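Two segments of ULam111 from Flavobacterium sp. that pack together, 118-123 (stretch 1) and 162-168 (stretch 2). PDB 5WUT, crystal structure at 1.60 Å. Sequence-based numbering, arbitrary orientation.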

# COMPACT_ATOMS: atom_id res chain seq x y z
N GLU A 118 -1.34 16.70 16.27
CA GLU A 118 -0.13 16.11 15.73
C GLU A 118 -0.50 15.16 14.60
O GLU A 118 -1.49 14.44 14.71
CB GLU A 118 0.63 15.36 16.83
CG GLU A 118 1.85 14.56 16.35
CD GLU A 118 2.59 13.83 17.47
OE1 GLU A 118 2.46 14.23 18.65
OE2 GLU A 118 3.30 12.86 17.18
N ILE A 119 0.29 15.17 13.53
CA ILE A 119 0.11 14.25 12.39
C ILE A 119 1.39 13.44 12.21
O ILE A 119 2.44 14.01 11.93
CB ILE A 119 -0.21 14.99 11.06
CG1 ILE A 119 -1.29 16.05 11.27
CG2 ILE A 119 -0.57 13.97 9.95
CD1 ILE A 119 -1.52 16.93 10.05
N ASP A 120 1.29 12.12 12.36
CA ASP A 120 2.45 11.25 12.25
C ASP A 120 2.44 10.56 10.89
O ASP A 120 1.62 9.66 10.64
CB ASP A 120 2.47 10.20 13.35
CG ASP A 120 2.59 10.80 14.72
OD1 ASP A 120 3.17 11.89 14.84
OD2 ASP A 120 2.15 10.15 15.69
N ILE A 121 3.36 10.97 10.03
CA ILE A 121 3.32 10.58 8.62
C ILE A 121 4.28 9.43 8.29
O ILE A 121 3.88 8.43 7.69
CB ILE A 121 3.63 11.80 7.73
CG1 ILE A 121 2.67 12.95 8.06
CG2 ILE A 121 3.56 11.40 6.25
CD1 ILE A 121 3.01 14.28 7.34
N LEU A 122 5.56 9.59 8.66
CA LEU A 122 6.53 8.51 8.61
C LEU A 122 6.82 8.14 10.05
O LEU A 122 7.31 8.97 10.80
CB LEU A 122 7.82 8.93 7.88
CG LEU A 122 8.98 7.93 7.69
CD1 LEU A 122 9.95 8.54 6.70
CD2 LEU A 122 9.75 7.53 8.96
N GLU A 123 6.50 6.91 10.44
CA GLU A 123 6.82 6.42 11.78
C GLU A 123 7.25 4.97 11.68
O GLU A 123 6.52 4.13 11.16
CB GLU A 123 5.63 6.51 12.72
CG GLU A 123 5.03 7.87 12.87
CD GLU A 123 5.87 8.79 13.73
OE1 GLU A 123 6.73 8.30 14.50
OE2 GLU A 123 5.65 10.02 13.63
N LEU A 162 7.83 6.34 -0.26
CA LEU A 162 7.06 7.58 -0.17
C LEU A 162 6.08 7.51 0.99
O LEU A 162 5.38 6.50 1.18
CB LEU A 162 6.31 7.84 -1.48
CG LEU A 162 7.13 7.88 -2.76
CD1 LEU A 162 6.18 8.13 -3.92
CD2 LEU A 162 8.21 8.93 -2.70
N TYR A 163 6.04 8.59 1.76
CA TYR A 163 5.14 8.73 2.90
C TYR A 163 4.37 10.01 2.72
O TYR A 163 4.99 11.05 2.56
CB TYR A 163 5.93 8.74 4.21
CG TYR A 163 6.83 7.55 4.41
CD1 TYR A 163 8.10 7.48 3.83
CD2 TYR A 163 6.43 6.48 5.21
CE1 TYR A 163 8.92 6.38 4.03
CE2 TYR A 163 7.25 5.39 5.42
CZ TYR A 163 8.49 5.34 4.83
OH TYR A 163 9.31 4.23 5.04
N ALA A 164 3.04 9.95 2.70
CA ALA A 164 2.28 11.14 2.38
C ALA A 164 0.95 11.24 3.11
O ALA A 164 0.43 10.24 3.62
CB ALA A 164 2.04 11.21 0.87
N ILE A 165 0.40 12.45 3.15
CA ILE A 165 -0.97 12.66 3.59
C ILE A 165 -1.72 13.51 2.57
O ILE A 165 -1.13 14.33 1.88
CB ILE A 165 -1.07 13.36 4.97
CG1 ILE A 165 -0.28 14.68 4.98
CG2 ILE A 165 -0.56 12.43 6.05
CD1 ILE A 165 -0.51 15.51 6.24
N ASP A 166 -3.03 13.28 2.47
CA ASP A 166 -3.91 14.23 1.80
C ASP A 166 -4.80 14.79 2.89
O ASP A 166 -5.60 14.07 3.49
CB ASP A 166 -4.71 13.59 0.68
CG ASP A 166 -5.37 14.63 -0.23
OD1 ASP A 166 -4.90 15.79 -0.25
OD2 ASP A 166 -6.32 14.29 -0.95
N TRP A 167 -4.62 16.07 3.16
CA TRP A 167 -5.19 16.73 4.31
C TRP A 167 -6.18 17.78 3.85
O TRP A 167 -5.81 18.71 3.12
CB TRP A 167 -4.05 17.34 5.13
CG TRP A 167 -4.40 18.30 6.24
CD1 TRP A 167 -5.59 18.44 6.91
CD2 TRP A 167 -3.51 19.26 6.81
NE1 TRP A 167 -5.49 19.43 7.86
CE2 TRP A 167 -4.22 19.95 7.82
CE3 TRP A 167 -2.18 19.61 6.56
CZ2 TRP A 167 -3.65 20.97 8.57
CZ3 TRP A 167 -1.61 20.62 7.30
CH2 TRP A 167 -2.34 21.29 8.30
N THR A 168 -7.44 17.62 4.24
CA THR A 168 -8.47 18.62 3.93
C THR A 168 -9.23 18.99 5.20
O THR A 168 -8.96 18.48 6.27
CB THR A 168 -9.49 18.10 2.88
OG1 THR A 168 -10.29 17.07 3.48
CG2 THR A 168 -8.79 17.55 1.66
O HOH W 1 1.56 8.33 5.85

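A strand in 118-123 and a strand in 162-168 of ULam111 run roughly antiparallel, with 143° between their N-to-C directions, and pack face to face through their side chains. Their axes approach no closer than 7.7 Å, too far for backbone pairing, and no direct hydrogen bond joins the two stretches; the contact is apolar, buries 354 Å² over both sides, and is supplemented by a single bridging water. Alternation along each strand sets the pattern. Ile119 and Ile121 point their CA-to-CB bonds toward the other stretch while Asp120 points away, and Tyr163, Ile165 and Trp167 point toward stretch 1 while Ala164 points away.

Ile121 has the most surface covered, 78 Å², and touches Tyr163, Ala164 and Ile165. CG2 lies 4.1 Å from CB of Tyr163 and also meets the backbone, 3.9 Å from C of Tyr163 and 3.9 Å from N of Ala164; CG1 lies 3.8 Å from CG2 of Ile165. A beta-branched side chain suits this place because it offers carbon in two directions close to its own backbone; its rotamer is m, t.

Tyr163, with 75 Å² covered, meets the stretch where the chain turns a corner at Leu122; the CA atoms of Leu122 and Tyr163, at 5.9 Å, mark the register here. Leu122 lies over one face of the tyrosine ring. Its CG stands 3.7 Å from the centroid of the Tyr163 ring and only 4° off the ring normal, a CH-pi contact, and its CD1 comes within 3.6 Å of CD1 of Tyr163. The branched end of a leucine matches a flat aromatic surface well, and the t, t rotamer sets it over the ring. Chi1 of Tyr163 is m and chi2 is 82°, which turns the ring face to the leucine.

Ile165, with 66 Å² covered, continues the apolar layer between Ile121 and Ile119. Besides the contact of its CG2 with Ile121, it extends CD1 to 4.0 Å from CG2 of Ile119. Its chi1 is p, whereas both isoleucines of stretch 1 are m. Ile119 then reaches on to the indole: its CD1 lies over one face of the Trp167 ring, 4.4 Å from CE3 of Trp167. This is a looser contact, and Trp167 has just 21 Å² covered by stretch 1; its NE1 is hydrogen-bonded elsewhere in the structure, so the indole combines an apolar face here with a satisfied polar edge.

The one polar link is water 1, which donates to O of Ile121 at 3.0 Å and to O of Ala164 at 3.1 Å. Two carbonyl oxygens cannot bond to each other, and a water with two protons to give joins them. The acidic residues stay out of the contact: the CA-to-CB bonds of Asp120 and Glu123 point away, and the side chains of Glu118 and Asp166 are out of reach, so the side chains that meet across the contact are hydrocarbon and aromatic.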